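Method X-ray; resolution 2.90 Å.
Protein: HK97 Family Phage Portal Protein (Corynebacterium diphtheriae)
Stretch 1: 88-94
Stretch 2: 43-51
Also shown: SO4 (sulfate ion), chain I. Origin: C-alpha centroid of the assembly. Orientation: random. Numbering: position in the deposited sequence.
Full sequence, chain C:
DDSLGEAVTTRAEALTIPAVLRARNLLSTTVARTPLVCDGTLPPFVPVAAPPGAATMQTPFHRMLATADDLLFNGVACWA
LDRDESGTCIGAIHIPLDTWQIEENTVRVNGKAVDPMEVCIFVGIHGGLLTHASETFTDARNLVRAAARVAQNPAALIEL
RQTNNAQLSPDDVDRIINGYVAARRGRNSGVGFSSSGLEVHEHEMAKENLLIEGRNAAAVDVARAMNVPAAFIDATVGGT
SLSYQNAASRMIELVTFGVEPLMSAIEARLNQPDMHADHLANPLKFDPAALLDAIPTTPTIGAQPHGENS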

# COMPACT_ATOMS: atom_id res chain seq x y z
N THR C 88 -41.74 43.35 -33.88
CA THR C 88 -40.55 42.51 -34.07
C THR C 88 -39.60 42.91 -32.97
O THR C 88 -39.39 44.10 -32.74
CB THR C 88 -39.92 42.59 -35.54
OG1 THR C 88 -39.65 43.93 -35.93
CG2 THR C 88 -40.93 42.04 -36.59
N CYS C 89 -39.11 41.91 -32.24
CA CYS C 89 -38.24 42.14 -31.10
C CYS C 89 -36.87 42.42 -31.64
O CYS C 89 -36.29 41.57 -32.29
CB CYS C 89 -38.20 40.87 -30.24
SG CYS C 89 -37.03 40.88 -28.89
N ILE C 90 -36.36 43.62 -31.39
CA ILE C 90 -35.05 43.99 -31.95
C ILE C 90 -33.91 43.97 -30.92
O ILE C 90 -32.78 44.18 -31.28
CB ILE C 90 -35.09 45.36 -32.64
CG1 ILE C 90 -35.49 46.44 -31.62
CG2 ILE C 90 -36.04 45.34 -33.86
CD1 ILE C 90 -35.17 47.83 -32.08
N GLY C 91 -34.23 43.74 -29.66
CA GLY C 91 -33.22 43.58 -28.61
C GLY C 91 -33.89 43.13 -27.33
O GLY C 91 -35.11 43.26 -27.19
N ALA C 92 -33.12 42.58 -26.40
CA ALA C 92 -33.71 42.08 -25.19
C ALA C 92 -32.69 42.21 -24.07
O ALA C 92 -31.51 41.92 -24.26
CB ALA C 92 -34.13 40.60 -25.38
N ILE C 93 -33.14 42.62 -22.90
CA ILE C 93 -32.26 42.66 -21.78
C ILE C 93 -32.78 41.85 -20.63
O ILE C 93 -33.96 41.83 -20.36
CB ILE C 93 -32.00 44.11 -21.25
CG1 ILE C 93 -33.28 44.78 -20.78
CG2 ILE C 93 -31.30 44.95 -22.27
CD1 ILE C 93 -33.03 45.91 -19.78
N HIS C 94 -31.87 41.23 -19.92
CA HIS C 94 -32.19 40.57 -18.69
C HIS C 94 -32.46 41.57 -17.64
O HIS C 94 -31.73 42.52 -17.51
CB HIS C 94 -31.00 39.77 -18.24
CG HIS C 94 -31.11 39.29 -16.83
ND1 HIS C 94 -30.63 40.02 -15.77
CD2 HIS C 94 -31.63 38.16 -16.31
CE1 HIS C 94 -30.88 39.37 -14.66
NE2 HIS C 94 -31.49 38.24 -14.95
S SO4 I . -28.44 42.26 -14.45
O1 SO4 I . -28.99 41.69 -15.69
O2 SO4 I . -26.98 42.03 -14.47
O3 SO4 I . -28.74 43.71 -14.47
O4 SO4 I . -28.99 41.54 -13.28
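Stretch 2 (43-51) PPFVPVAAP

Stretch 2 packs against the strand 89-94 without pairing with it: no hydrogen bond joins the two, and the contact rests on apolar packing and two CA-H...O approaches. Both stretches advance in the same general sense, for Pro44 lies nearest Ile90, Phe45 nearest Gly91 and Ala49 nearest Ala92. Pro43 itself makes no contact, but it opens a type I turn that ends at Val46, closed by the bond from Val46 N to Pro43 O at 3.1 Å. Pro44 follows with phi -55°, a value its ring favours and one that suits the second position of such a turn. Its CB points toward the strand, 3.7 Å from Cys89 O and 3.9 Å from Ile90 CA.

At Phe45 the backbones come close, its CA lying 4.1 Å from Gly91 CA. The side chain, with chi1 in p, leaves sideways and its end leads away, yet Phe45 CB still meets Cys89 SG at 3.9 Å and Ala92 CB at 4.2 Å. Cys89 SG lies oblique to the Phe45 ring, 5.2 Å from its centroid. Val46 points away and Pro47 stays out of reach while the chain keeps helical angles; a weak bond from Val48 N to Phe45 O, 3.5 Å, spans this bend.

Val48 returns in an extended conformation. Its CG1 lies 3.9 Å from Ile90 O, and its carbonyl O accepts a CA-H...O contact from Gly91 CA at 3.6 Å. Glycine suits this spot, since an ideal CB there would stand only 3.3 Å from both Val48 CG1 and Ala49 O. Ala49 CA comes to 3.0 Å from Ala92 O, a second CA-H...O contact, and its methyl fits beside the same oxygen, with Ala49 CB 3.3 Å from Ala92 O, while Ala49 O lies 3.4 Å from Ile93 CG2. Ala50 points away, although its N remains 3.7 Å from Ile93 CG2, and by Pro51 contact has ended.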

# COMPACT_ATOMS: atom_id res chain seq x y z
N PRO C 43 -31.93 35.90 -35.38
CA PRO C 43 -32.82 36.86 -34.75
C PRO C 43 -32.10 38.10 -34.22
O PRO C 43 -31.00 38.01 -33.66
CB PRO C 43 -33.37 36.08 -33.56
CG PRO C 43 -33.37 34.71 -34.00
CD PRO C 43 -32.10 34.56 -34.80
N PRO C 44 -32.71 39.27 -34.42
CA PRO C 44 -32.07 40.52 -34.01
C PRO C 44 -31.67 40.54 -32.55
O PRO C 44 -30.61 41.09 -32.21
CB PRO C 44 -33.14 41.57 -34.28
CG PRO C 44 -33.91 41.03 -35.37
CD PRO C 44 -33.88 39.52 -35.26
N PHE C 45 -32.49 39.93 -31.69
CA PHE C 45 -32.23 40.00 -30.25
C PHE C 45 -30.95 39.29 -29.85
O PHE C 45 -30.39 39.59 -28.79
CB PHE C 45 -33.42 39.52 -29.41
CG PHE C 45 -33.70 38.08 -29.55
CD1 PHE C 45 -32.96 37.17 -28.87
CD2 PHE C 45 -34.72 37.64 -30.38
CE1 PHE C 45 -33.20 35.84 -28.98
CE2 PHE C 45 -34.98 36.29 -30.50
CZ PHE C 45 -34.21 35.38 -29.79
N VAL C 46 -30.46 38.39 -30.68
CA VAL C 46 -29.29 37.58 -30.32
C VAL C 46 -28.00 38.36 -30.17
O VAL C 46 -27.29 38.17 -29.19
CB VAL C 46 -29.10 36.39 -31.26
CG1 VAL C 46 -27.78 35.78 -31.09
CG2 VAL C 46 -30.17 35.35 -31.00
N PRO C 47 -27.66 39.21 -31.11
CA PRO C 47 -26.47 40.09 -31.01
C PRO C 47 -26.64 41.37 -30.19
O PRO C 47 -25.65 42.02 -29.93
CB PRO C 47 -26.21 40.53 -32.46
CG PRO C 47 -27.44 40.19 -33.20
CD PRO C 47 -28.07 39.01 -32.50
N VAL C 48 -27.87 41.75 -29.84
CA VAL C 48 -28.15 43.03 -29.24
C VAL C 48 -28.91 42.81 -27.95
O VAL C 48 -29.98 42.24 -27.95
CB VAL C 48 -29.02 43.88 -30.21
CG1 VAL C 48 -29.44 45.17 -29.61
CG2 VAL C 48 -28.28 44.16 -31.40
N ALA C 49 -28.36 43.25 -26.82
CA ALA C 49 -29.11 43.22 -25.57
C ALA C 49 -29.55 44.64 -25.32
O ALA C 49 -30.68 45.02 -25.63
CB ALA C 49 -28.27 42.73 -24.46
N ALA C 50 -28.65 45.47 -24.81
CA ALA C 50 -28.92 46.88 -24.66
C ALA C 50 -28.56 47.56 -25.93
O ALA C 50 -27.52 47.30 -26.52
CB ALA C 50 -28.12 47.45 -23.58
N PRO C 51 -29.41 48.46 -26.35
CA PRO C 51 -29.15 49.26 -27.54
C PRO C 51 -28.05 50.26 -27.25
O PRO C 51 -27.64 50.39 -26.09
CB PRO C 51 -30.47 49.97 -27.79
CG PRO C 51 -31.21 49.88 -26.46
CD PRO C 51 -30.79 48.60 -25.85